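Local coordinates for 2-C-methyl-D-erythritol 2,4-cyclodiphosphate synthase (Thermus thermophilus, PDB 1IV3), which catalyses the conversion of 4-diphosphocytidyl-2-C-methyl-D-erythritol 2-phosphate to 2-C-methyl-D-erythritol 2,4-cyclodiphosphate with release of CMP, a step of non-mevalonate isoprenoid synthesis, at residues Glu74-Glu85 with Leu116-Gln124. The protein carries 3 engineered substitutions. Residues are numbered along the deposited sequence; the frame is centred on the assembly and turned at random.
Sequences EVFLREAMRLVE and LSRLMRLPQ. Engineered in segment 74-85: Met-81 (natural residue Leu). Engineered in segment 116-124: Met-120 (natural residue Leu).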
ATOM      1  N   GLU A  74      10.205  16.138  10.566  1.00 12.90           N
ATOM      2  CA  GLU A  74       9.137  16.342  11.546  1.00 12.47           C
ATOM      3  C   GLU A  74       8.478  17.713  11.400  1.00 11.66           C
ATOM      4  O   GLU A  74       7.299  17.901  11.703  1.00 16.11           O
ATOM      5  CB  GLU A  74       9.677  16.195  12.979  1.00 18.33           C
ATOM      6  CG  GLU A  74       8.766  16.863  14.012  1.00 28.64           C
ATOM      7  CD  GLU A  74       9.270  16.651  15.429  1.00 29.39           C
ATOM      8  OE1 GLU A  74      10.463  16.301  15.571  1.00 28.67           O
ATOM      9  OE2 GLU A  74       8.462  16.829  16.367  1.00 29.53           O
ATOM     10  N   VAL A  75       9.215  18.713  10.913  1.00  8.64           N
ATOM     11  CA  VAL A  75       8.625  20.032  10.712  1.00 12.08           C
ATOM     12  C   VAL A  75       7.552  20.021   9.631  1.00 13.51           C
ATOM     13  O   VAL A  75       6.546  20.734   9.695  1.00 18.01           O
ATOM     14  CB  VAL A  75       9.729  21.036  10.321  1.00 16.45           C
ATOM     15  CG1 VAL A  75       9.141  22.315   9.754  1.00 24.26           C
ATOM     16  CG2 VAL A  75      10.607  21.300  11.547  1.00 11.62           C
ATOM     17  N   PHE A  76       7.768  19.194   8.618  1.00 10.70           N
ATOM     18  CA  PHE A  76       6.791  19.021   7.557  1.00 10.61           C
ATOM     19  C   PHE A  76       5.573  18.295   8.116  1.00 12.52           C
ATOM     20  O   PHE A  76       4.445  18.671   7.825  1.00 10.94           O
ATOM     21  CB  PHE A  76       7.346  18.222   6.385  1.00  8.82           C
ATOM     22  CG  PHE A  76       8.656  18.802   5.879  1.00 13.15           C
ATOM     23  CD1 PHE A  76       8.919  20.157   6.021  1.00 11.16           C
ATOM     24  CD2 PHE A  76       9.586  17.972   5.270  1.00 17.25           C
ATOM     25  CE1 PHE A  76      10.123  20.674   5.574  1.00 15.20           C
ATOM     26  CE2 PHE A  76      10.801  18.492   4.827  1.00 22.30           C
ATOM     27  CZ  PHE A  76      11.059  19.849   4.979  1.00 19.39           C
ATOM     28  N   LEU A  77       5.815  17.250   8.902  1.00  9.71           N
ATOM     29  CA  LEU A  77       4.693  16.487   9.439  1.00 11.64           C
ATOM     30  C   LEU A  77       3.804  17.373  10.297  1.00 11.24           C
ATOM     31  O   LEU A  77       2.576  17.371  10.195  1.00 14.24           O
ATOM     32  CB  LEU A  77       5.221  15.299  10.255  1.00 13.42           C
ATOM     33  CG  LEU A  77       4.080  14.532  10.953  1.00 20.27           C
ATOM     34  CD1 LEU A  77       3.606  13.416  10.033  1.00 14.71           C
ATOM     35  CD2 LEU A  77       4.553  14.045  12.304  1.00 21.57           C
ATOM     36  N   ARG A  78       4.446  18.165  11.169  1.00 12.07           N
ATOM     37  CA  ARG A  78       3.672  19.089  12.004  1.00 15.22           C
ATOM     38  C   ARG A  78       2.938  20.140  11.192  1.00 11.62           C
ATOM     39  O   ARG A  78       1.823  20.546  11.534  1.00 13.05           O
ATOM     40  CB  ARG A  78       4.615  19.763  13.014  1.00 16.02           C
ATOM     41  CG  ARG A  78       5.322  18.757  13.918  1.00 22.62           C
ATOM     42  CD  ARG A  78       5.835  19.429  15.182  1.00 32.37           C
ATOM     43  NE  ARG A  78       6.264  18.464  16.204  1.00 34.73           N
ATOM     44  CZ  ARG A  78       5.547  18.248  17.307  1.00 28.37           C
ATOM     45  NH1 ARG A  78       4.415  18.912  17.477  1.00 26.90           N
ATOM     46  NH2 ARG A  78       5.948  17.379  18.222  1.00 41.86           N
ATOM     47  N   GLU A  79       3.520  20.636  10.106  1.00  9.75           N
ATOM     48  CA  GLU A  79       2.757  21.594   9.299  1.00 14.92           C
ATOM     49  C   GLU A  79       1.543  20.926   8.668  1.00 15.92           C
ATOM     50  O   GLU A  79       0.444  21.481   8.589  1.00 13.77           O
ATOM     51  CB  GLU A  79       3.682  22.199   8.251  1.00 15.37           C
ATOM     52  CG  GLU A  79       3.089  23.200   7.295  1.00 14.42           C
ATOM     53  CD  GLU A  79       2.498  24.442   7.926  1.00 22.69           C
ATOM     54  OE1 GLU A  79       2.575  24.675   9.151  1.00 19.84           O
ATOM     55  OE2 GLU A  79       1.928  25.238   7.139  1.00 27.67           O
ATOM     56  N   ALA A  80       1.722  19.677   8.190  1.00 12.37           N
ATOM     57  CA  ALA A  80       0.553  18.999   7.627  1.00  8.42           C
ATOM     58  C   ALA A  80      -0.494  18.819   8.694  1.00  8.55           C
ATOM     59  O   ALA A  80      -1.695  18.939   8.454  1.00 12.51           O
ATOM     60  CB  ALA A  80       0.941  17.640   7.018  1.00 11.35           C
ATOM     61  N   MET A  81      -0.070  18.502   9.914  1.00 10.31           N
ATOM     62  CA  MET A  81      -1.041  18.343  10.989  1.00 15.89           C
ATOM     63  C   MET A  81      -1.771  19.676  11.158  1.00 15.60           C
ATOM     64  O   MET A  81      -2.988  19.718  11.355  1.00 14.99           O
ATOM     65  CB  MET A  81      -0.386  17.888  12.302  1.00 10.91           C
ATOM     66  CG  MET A  81       0.105  16.440  12.300  1.00 16.10           C
ATOM     67  SD  MET A  81       1.137  15.965  13.706  1.00  4.45           S
ATOM     68  CE  MET A  81      -0.071  16.067  15.022  1.00 22.83           C
ATOM     69  N   ARG A  82      -1.024  20.780  11.067  1.00 12.68           N
ATOM     70  CA  ARG A  82      -1.669  22.082  11.309  1.00 14.29           C
ATOM     71  C   ARG A  82      -2.725  22.370  10.255  1.00 14.58           C
ATOM     72  O   ARG A  82      -3.834  22.812  10.560  1.00 14.89           O
ATOM     73  CB  ARG A  82      -0.648  23.221  11.320  1.00 15.50           C
ATOM     74  CG  ARG A  82      -1.261  24.590  11.649  1.00 15.62           C
ATOM     75  CD  ARG A  82      -0.194  25.681  11.615  1.00 16.97           C
ATOM     76  NE  ARG A  82       0.218  25.972  10.238  1.00 17.93           N
ATOM     77  CZ  ARG A  82      -0.589  26.655   9.421  1.00 38.22           C
ATOM     78  NH1 ARG A  82      -1.770  27.073   9.880  1.00 33.21           N
ATOM     79  NH2 ARG A  82      -0.231  26.926   8.171  1.00 19.36           N
ATOM     80  N   LEU A  83      -2.378  22.098   8.998  1.00 13.74           N
ATOM     81  CA  LEU A  83      -3.284  22.319   7.874  1.00  9.87           C
ATOM     82  C   LEU A  83      -4.527  21.449   7.969  1.00 13.53           C
ATOM     83  O   LEU A  83      -5.626  21.937   7.732  1.00 14.02           O
ATOM     84  CB  LEU A  83      -2.567  22.040   6.551  1.00 12.44           C
ATOM     85  CG  LEU A  83      -1.377  22.938   6.225  1.00 14.29           C
ATOM     86  CD1 LEU A  83      -0.623  22.399   5.015  1.00 15.05           C
ATOM     87  CD2 LEU A  83      -1.826  24.375   5.977  1.00 18.44           C
ATOM     88  N   VAL A  84      -4.415  20.155   8.301  1.00 12.57           N
ATOM     89  CA  VAL A  84      -5.696  19.423   8.360  1.00 10.20           C
ATOM     90  C   VAL A  84      -6.504  19.802   9.595  1.00 15.28           C
ATOM     91  O   VAL A  84      -7.738  19.813   9.523  1.00 14.89           O
ATOM     92  CB  VAL A  84      -5.415  17.923   8.269  1.00 14.86           C
ATOM     93  CG1 VAL A  84      -4.600  17.708   6.996  1.00 15.67           C
ATOM     94  CG2 VAL A  84      -4.684  17.406   9.491  1.00 17.56           C
ATOM     95  N   GLU A  85      -5.834  20.117  10.713  1.00 13.19           N
ATOM     96  CA  GLU A  85      -6.555  20.471  11.949  1.00 12.67           C
ATOM     97  C   GLU A  85      -7.331  21.742  11.680  1.00 13.89           C
ATOM     98  O   GLU A  85      -8.465  21.943  12.105  1.00 14.81           O
ATOM     99  CB  GLU A  85      -5.628  20.647  13.150  1.00 15.25           C
ATOM    100  CG  GLU A  85      -5.186  19.323  13.761  1.00 18.47           C
ATOM    101  CD  GLU A  85      -4.009  19.414  14.706  1.00 29.39           C
ATOM    102  OE1 GLU A  85      -3.655  20.525  15.148  1.00 33.38           O
ATOM    103  OE2 GLU A  85      -3.408  18.360  15.019  1.00 28.49           O
ATOM    104  N   LEU A 116       6.599   8.420  17.260  1.00 10.64           N
ATOM    105  CA  LEU A 116       5.394   8.685  16.464  1.00  9.49           C
ATOM    106  C   LEU A 116       4.222   9.105  17.341  1.00 10.52           C
ATOM    107  O   LEU A 116       3.436   9.982  16.983  1.00 11.09           O
ATOM    108  CB  LEU A 116       5.020   7.429  15.684  1.00 10.65           C
ATOM    109  CG  LEU A 116       5.957   7.023  14.537  1.00  7.40           C
ATOM    110  CD1 LEU A 116       5.341   5.864  13.753  1.00 10.44           C
ATOM    111  CD2 LEU A 116       6.243   8.210  13.629  1.00 11.47           C
ATOM    112  N   SER A 117       4.090   8.459  18.493  1.00 10.73           N
ATOM    113  CA  SER A 117       3.008   8.766  19.421  1.00 12.08           C
ATOM    114  C   SER A 117       3.059  10.219  19.884  1.00 10.68           C
ATOM    115  O   SER A 117       2.032  10.902  19.946  1.00 12.10           O
ATOM    116  CB  SER A 117       3.090   7.819  20.617  1.00 13.65           C
ATOM    117  OG  SER A 117       2.263   8.213  21.695  1.00 15.05           O
ATOM    118  N   ARG A 118       4.275  10.672  20.198  1.00 11.92           N
ATOM    119  CA  ARG A 118       4.505  12.039  20.700  1.00 12.55           C
ATOM    120  C   ARG A 118       4.251  13.057  19.597  1.00 13.61           C
ATOM    121  O   ARG A 118       3.582  14.064  19.770  1.00 14.05           O
ATOM    122  CB  ARG A 118       5.931  12.218  21.210  1.00 14.14           C
ATOM    123  CG  ARG A 118       6.200  13.560  21.894  1.00 19.62           C
ATOM    124  CD  ARG A 118       7.541  13.507  22.655  1.00 21.51           C
ATOM    125  NE  ARG A 118       8.575  13.390  21.620  1.00 28.82           N
ATOM    126  CZ  ARG A 118       9.129  14.478  21.087  1.00 36.76           C
ATOM    127  NH1 ARG A 118       8.757  15.677  21.513  1.00 31.23           N
ATOM    128  NH2 ARG A 118      10.041  14.301  20.151  1.00 22.25           N
ATOM    129  N   LEU A 119       4.804  12.762  18.423  1.00 11.42           N
ATOM    130  CA  LEU A 119       4.703  13.686  17.301  1.00 13.59           C
ATOM    131  C   LEU A 119       3.285  13.855  16.809  1.00 11.88           C
ATOM    132  O   LEU A 119       2.853  14.949  16.445  1.00 14.76           O
ATOM    133  CB  LEU A 119       5.595  13.150  16.163  1.00 15.85           C
ATOM    134  CG  LEU A 119       7.030  13.676  16.162  1.00 22.28           C
ATOM    135  CD1 LEU A 119       7.679  13.446  17.521  1.00 23.54           C
ATOM    136  CD2 LEU A 119       7.866  13.033  15.067  1.00 20.05           C
ATOM    137  N   MET A 120       2.517  12.759  16.762  1.00 11.69           N
ATOM    138  CA  MET A 120       1.182  12.802  16.179  1.00  8.95           C
ATOM    139  C   MET A 120       0.132  12.914  17.270  1.00  9.10           C
ATOM    140  O   MET A 120      -1.061  12.989  16.991  1.00 12.25           O
ATOM    141  CB  MET A 120       0.986  11.560  15.282  1.00  8.22           C
ATOM    142  CG  MET A 120       1.438  11.772  13.844  1.00 22.90           C
ATOM    143  SD  MET A 120       1.255  10.333  12.743  1.00  2.51           S
ATOM    144  CE  MET A 120       1.977   9.101  13.669  1.00  9.42           C
ATOM    145  N   ARG A 121       0.601  12.929  18.519  1.00 11.73           N
ATOM    146  CA  ARG A 121      -0.259  13.025  19.687  1.00 15.06           C
ATOM    147  C   ARG A 121      -1.321  11.933  19.653  1.00 21.09           C
ATOM    148  O   ARG A 121      -2.521  12.177  19.844  1.00 14.56           O
ATOM    149  CB  ARG A 121      -0.921  14.407  19.755  1.00 15.69           C
ATOM    150  CG  ARG A 121       0.110  15.542  19.859  1.00 17.75           C
ATOM    151  CD  ARG A 121      -0.657  16.816  20.261  1.00 33.05           C
ATOM    152  NE  ARG A 121      -1.321  17.378  19.085  1.00 50.43           N
ATOM    153  CZ  ARG A 121      -2.525  17.049  18.630  1.00 56.38           C
ATOM    154  NH1 ARG A 121      -3.274  16.128  19.221  1.00 83.96           N
ATOM    155  NH2 ARG A 121      -3.011  17.646  17.545  1.00 29.09           N
ATOM    156  N   LEU A 122      -0.861  10.701  19.403  1.00 11.90           N
ATOM    157  CA  LEU A 122      -1.825   9.606  19.397  1.00 13.50           C
ATOM    158  C   LEU A 122      -1.441   8.599  20.469  1.00 15.68           C
ATOM    159  O   LEU A 122      -0.254   8.439  20.756  1.00 15.73           O
ATOM    160  CB  LEU A 122      -1.826   8.908  18.035  1.00 14.11           C
ATOM    161  CG  LEU A 122      -2.504   9.580  16.849  1.00 13.05           C
ATOM    162  CD1 LEU A 122      -2.288   8.716  15.597  1.00 11.13           C
ATOM    163  CD2 LEU A 122      -3.981   9.814  17.107  1.00 16.13           C
ATOM    164  N   PRO A 123      -2.402   7.890  21.043  1.00 13.54           N
ATOM    165  CA  PRO A 123      -2.037   6.884  22.045  1.00 15.80           C
ATOM    166  C   PRO A 123      -1.261   5.764  21.374  1.00 15.67           C
ATOM    167  O   PRO A 123      -1.391   5.605  20.165  1.00 12.54           O
ATOM    168  CB  PRO A 123      -3.397   6.375  22.533  1.00 18.06           C
ATOM    169  CG  PRO A 123      -4.330   6.669  21.401  1.00 19.02           C
ATOM    170  CD  PRO A 123      -3.843   7.969  20.802  1.00 12.50           C
ATOM    171  N   GLN A 124      -0.498   4.986  22.133  1.00 12.09           N
ATOM    172  CA  GLN A 124       0.351   3.954  21.545  1.00 18.97           C
ATOM    173  C   GLN A 124      -0.431   2.883  20.802  1.00 12.44           C
ATOM    174  O   GLN A 124       0.080   2.352  19.802  1.00 14.30           O
ATOM    175  CB  GLN A 124       1.243   3.332  22.644  1.00 30.99           C
ATOM    176  CG  GLN A 124       2.085   4.378  23.351  1.00 42.45           C
ATOM    177  CD  GLN A 124       3.584   4.229  23.224  1.00 32.17           C
ATOM    178  OE1 GLN A 124       4.097   3.148  22.968  1.00 22.14           O
ATOM    179  NE2 GLN A 124       4.327   5.315  23.423  1.00 21.46           N
TER
HETATM  180  O   HOH W   1      11.514  15.604  18.023  1.00 20.00           O
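The backbones come nearest at Arg-78 with Leu-119 and at Met-81 with Met-120, where the helical segments 74-85 and 116-120 run at 45°, their axes 11.2 Å apart. Leu-119 lies across the end of Glu-74, its CG 3.5 Å from OE2, while its CB touches CD2 of Leu-77, the two leucine side chains crossing at about a right angle. The same OE2 receives the NE of Arg-78 at 2.7 Å, in the guanidinium plane, and OE1 accepts a bond from a water that passes the link on to NH2 of Arg-118. With an alanine in place of Glu-74, Arg-78 loses its salt-bridge partner and would probably be freer to swing, the water link to Arg-118 is likely to go, and Leu-119 would be less covered. Engineered Met-81, bent at chi3 (67°), sets both SD and CE 3.4 Å from the buried O of Leu-119, which has no hydrogen-bond partner. Arg-121, leaving the helix with positive phi, makes a salt bridge through NH2 with OE2 of Glu-85 (2.7 Å), the carboxylate at the guanidinium edge and the two groups' planes 52° apart. Leu-77 also touches helix 39-50, and Met-120, engineered, strands 91-99 and 127-132. The contact thus packs helix 73-86 against the C-terminal end of helix 109-120 in the alpha/beta IspF subunit.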